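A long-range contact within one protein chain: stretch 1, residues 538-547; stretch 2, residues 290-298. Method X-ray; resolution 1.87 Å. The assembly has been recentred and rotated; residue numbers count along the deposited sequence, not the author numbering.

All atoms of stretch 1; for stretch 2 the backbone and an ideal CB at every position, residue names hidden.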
# COMPACT_ATOMS: atom_id res chain seq x y z
N GLY A 538 -6.59 -7.37 22.41
CA GLY A 538 -6.87 -8.70 23.01
C GLY A 538 -8.34 -8.85 23.36
O GLY A 538 -9.14 -7.92 23.18
N ASN A 539 -8.71 -10.03 23.85
CA ASN A 539 -10.09 -10.32 24.29
C ASN A 539 -10.39 -9.59 25.60
O ASN A 539 -9.51 -9.47 26.47
CB ASN A 539 -10.32 -11.83 24.41
CG ASN A 539 -9.45 -12.49 25.48
OD1 ASN A 539 -8.25 -12.29 25.52
ND2 ASN A 539 -10.07 -13.29 26.37
N GLY A 540 -11.61 -9.10 25.74
CA GLY A 540 -12.03 -8.28 26.89
C GLY A 540 -13.22 -8.82 27.63
O GLY A 540 -13.09 -9.47 28.70
N HIS A 541 -14.39 -8.60 27.04
CA HIS A 541 -15.66 -9.05 27.63
C HIS A 541 -15.89 -10.58 27.65
O HIS A 541 -16.72 -11.05 28.45
CB HIS A 541 -16.84 -8.37 26.91
CG HIS A 541 -16.82 -6.88 26.95
ND1 HIS A 541 -17.02 -6.17 28.11
CD2 HIS A 541 -16.66 -5.96 25.97
CE1 HIS A 541 -16.99 -4.87 27.84
NE2 HIS A 541 -16.73 -4.72 26.55
N ILE A 542 -15.19 -11.33 26.80
CA ILE A 542 -15.40 -12.77 26.60
C ILE A 542 -14.07 -13.52 26.75
O ILE A 542 -13.04 -13.11 26.18
CB ILE A 542 -15.99 -13.04 25.19
CG1 ILE A 542 -17.41 -12.48 25.12
CG2 ILE A 542 -16.02 -14.53 24.85
CD1 ILE A 542 -18.06 -12.45 23.72
N SER A 543 -14.09 -14.63 27.51
CA SER A 543 -13.02 -15.62 27.50
C SER A 543 -13.29 -16.61 26.37
O SER A 543 -14.33 -17.25 26.37
CB SER A 543 -12.97 -16.37 28.84
OG SER A 543 -12.54 -15.54 29.88
N SER A 544 -12.35 -16.77 25.44
CA SER A 544 -12.58 -17.66 24.27
C SER A 544 -12.49 -19.17 24.62
O SER A 544 -13.31 -19.98 24.13
CB SER A 544 -11.61 -17.31 23.11
OG SER A 544 -10.25 -17.17 23.55
N ASP A 545 -11.52 -19.53 25.46
CA ASP A 545 -11.38 -20.91 25.94
C ASP A 545 -12.47 -21.27 26.96
O ASP A 545 -13.02 -20.39 27.61
CB ASP A 545 -10.01 -21.08 26.60
CG ASP A 545 -9.78 -20.08 27.74
OD1 ASP A 545 -9.66 -18.85 27.43
OD2 ASP A 545 -9.76 -20.52 28.92
N TRP A 546 -12.84 -22.55 27.03
CA TRP A 546 -13.74 -23.08 28.07
C TRP A 546 -12.95 -24.18 28.82
O TRP A 546 -12.12 -24.89 28.22
CB TRP A 546 -15.02 -23.73 27.47
CG TRP A 546 -16.01 -22.87 26.71
CD1 TRP A 546 -15.84 -21.60 26.22
CD2 TRP A 546 -17.35 -23.25 26.33
NE1 TRP A 546 -16.96 -21.18 25.55
CE2 TRP A 546 -17.91 -22.17 25.60
CE3 TRP A 546 -18.12 -24.42 26.50
CZ2 TRP A 546 -19.23 -22.20 25.11
CZ3 TRP A 546 -19.41 -24.46 26.02
CH2 TRP A 546 -19.95 -23.36 25.31
N GLY A 547 -13.26 -24.35 30.09
CA GLY A 547 -12.82 -25.52 30.83
C GLY A 547 -13.53 -26.80 30.39
O GLY A 547 -14.56 -26.76 29.70
N UNK A 290 -19.12 -28.66 19.64
CA UNK A 290 -18.49 -27.63 20.47
C UNK A 290 -18.52 -26.27 19.78
O UNK A 290 -18.85 -26.18 18.57
CB UNK A 290 -17.05 -28.02 20.80
N UNK A 291 -18.20 -25.20 20.52
CA UNK A 291 -18.30 -23.83 20.00
C UNK A 291 -17.30 -22.90 20.71
O UNK A 291 -16.93 -23.13 21.88
CB UNK A 291 -19.73 -23.30 20.17
N UNK A 292 -16.85 -21.86 20.00
CA UNK A 292 -16.09 -20.75 20.59
C UNK A 292 -16.62 -19.38 20.15
O UNK A 292 -17.28 -19.28 19.12
CB UNK A 292 -14.61 -20.87 20.21
N UNK A 293 -16.31 -18.35 20.93
CA UNK A 293 -16.70 -16.97 20.71
C UNK A 293 -15.53 -16.01 21.10
O UNK A 293 -14.63 -16.39 21.88
CB UNK A 293 -17.96 -16.65 21.51
N UNK A 294 -15.61 -14.76 20.61
CA UNK A 294 -14.81 -13.64 21.15
C UNK A 294 -15.46 -12.26 20.84
O UNK A 294 -16.32 -12.16 19.96
CB UNK A 294 -13.40 -13.69 20.57
N UNK A 295 -15.07 -11.24 21.60
CA UNK A 295 -15.69 -9.91 21.55
C UNK A 295 -14.99 -8.91 20.63
O UNK A 295 -13.76 -8.92 20.55
CB UNK A 295 -15.74 -9.33 22.96
N UNK A 296 -15.79 -8.07 19.95
CA UNK A 296 -15.32 -6.93 19.16
C UNK A 296 -16.05 -5.64 19.62
O UNK A 296 -17.05 -5.25 19.01
CB UNK A 296 -15.55 -7.18 17.67
N UNK A 297 -15.51 -4.97 20.68
CA UNK A 297 -16.17 -3.79 21.25
C UNK A 297 -15.83 -2.46 20.51
O UNK A 297 -15.19 -1.56 21.09
CB UNK A 297 -15.78 -3.67 22.72
N UNK A 298 -16.29 -2.36 19.25
CA UNK A 298 -15.94 -1.20 18.41
C UNK A 298 -16.84 0.01 18.64
O UNK A 298 -16.58 1.08 18.09
CB UNK A 298 -16.00 -1.59 16.93

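Position 290 lies in a strand that begins earlier in the chain, with extended backbone angles, and no atom of stretch 1 lies within 5.5 Å of its ideal CB. Stretch 1 therefore sets no preference; the residue is Gln290, whose side chain ends leading away.

At position 291 the CB points sideways and lies 5.1 Å from Trp546 CZ2. The benzo ring of the indole favours an apolar partner, and a beta-branched one also suits the extended backbone (-153/151), though leucine or methionine could serve. It is Val291: its CG1 packs 3.8 Å from Trp546 CH2, while its carbonyl O lies over one face of the indole.

At position 292 an ideal CB would sit 4.2 Å from Ser544 O, with no apolar surface so close. A small residue fits easily, although the backbone angles (-133/159) do not demand glycine. It is Gly292, which has no side chain to make a contact.

Position 293 has its ideal CB 4.4 Å from Ile542 CG2, and Trp546 is within reach of a longer side chain. A large apolar residue, aromatic or aliphatic, could span the two. Phe293 does so: CB lies 4.3 Å from Ile542 CG2, and CE1 approaches Trp546 CZ2 at 4.1 Å, edge to edge. Its carbonyl O receives a CA-H...O contact from Ser544 CA at 3.4 Å.

From position 294 the CB points sideways, 4.8 Å from Ser544 CB and 5.3 Å from Asn539 CB. These carbon neighbours suit a modest aliphatic side chain. Val294 places CG2 3.6 Å from Asn539 CB.

Position 295 is the most telling. Its CB points toward a turn of stretch 1 where the backbone N atoms of Gly540, His541 and Ile542 converge, offering donors without a carbonyl to match them. A short acceptor is called for: aspartate above all, perhaps asparagine. Asp295 accepts from Gly540 N at OD1 (3.0 Å) and from His541 N at OD2 (2.9 Å), with a weak bond from Ile542 N to OD1 (3.5 Å). A water also donates to OD2 (2.9 Å) and to Gly538 O (3.0 Å), tying the carboxylate to the start of the stretch.

Position 296 points away and is unconstrained by stretch 1; it is Val296.

Position 297 points toward stretch 1, its ideal CB 4.1 Å from His541 CD2. A compact apolar residue would suit this imidazole edge, and a phi of -85° admits proline. Pro297 sets CB 4.0 Å from His541 CD2, near the ring plane.

Position 298 is out of reach, so stretch 1 cannot predict it; it is Tyr298, whose OH is hydrogen-bonded elsewhere in the structure.

Stretch 2 290-298: QVGFVDVPY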
# COMPACT_ATOMS: atom_id res chain seq x y z
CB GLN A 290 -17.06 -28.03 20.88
CG GLN A 290 -16.12 -28.40 19.72
CD GLN A 290 -16.32 -29.86 19.22
OE1 GLN A 290 -16.21 -30.81 20.01
NE2 GLN A 290 -16.65 -30.03 17.94
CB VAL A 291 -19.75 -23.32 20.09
CG1 VAL A 291 -20.23 -23.25 21.51
CG2 VAL A 291 -19.94 -21.98 19.39
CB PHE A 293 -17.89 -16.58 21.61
CG PHE A 293 -19.09 -17.48 21.52
CD1 PHE A 293 -19.22 -18.60 22.35
CD2 PHE A 293 -20.12 -17.19 20.63
CE1 PHE A 293 -20.37 -19.39 22.28
CE2 PHE A 293 -21.24 -18.00 20.55
CZ PHE A 293 -21.36 -19.10 21.38
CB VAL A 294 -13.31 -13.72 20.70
CG1 VAL A 294 -13.11 -13.14 19.29
CG2 VAL A 294 -12.36 -13.05 21.70
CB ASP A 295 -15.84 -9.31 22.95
CG ASP A 295 -14.50 -9.12 23.71
OD1 ASP A 295 -13.73 -10.10 23.90
OD2 ASP A 295 -14.23 -7.98 24.19
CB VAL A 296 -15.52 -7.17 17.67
CG1 VAL A 296 -14.93 -6.02 16.86
CG2 VAL A 296 -14.86 -8.49 17.23
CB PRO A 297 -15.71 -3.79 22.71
CG PRO A 297 -14.39 -4.46 22.70
CD PRO A 297 -14.51 -5.52 21.62
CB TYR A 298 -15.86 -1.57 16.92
CG TYR A 298 -14.49 -2.02 16.40
CD1 TYR A 298 -13.57 -2.68 17.23
CD2 TYR A 298 -14.13 -1.80 15.07
CE1 TYR A 298 -12.34 -3.11 16.75
CE2 TYR A 298 -12.90 -2.22 14.58
CZ TYR A 298 -12.00 -2.88 15.42
OH TYR A 298 -10.79 -3.30 14.94
O HOH W 1 -14.23 -22.33 23.02
O HOH W 2 -15.78 -18.75 24.23
O HOH W 3 -11.78 -6.53 23.78
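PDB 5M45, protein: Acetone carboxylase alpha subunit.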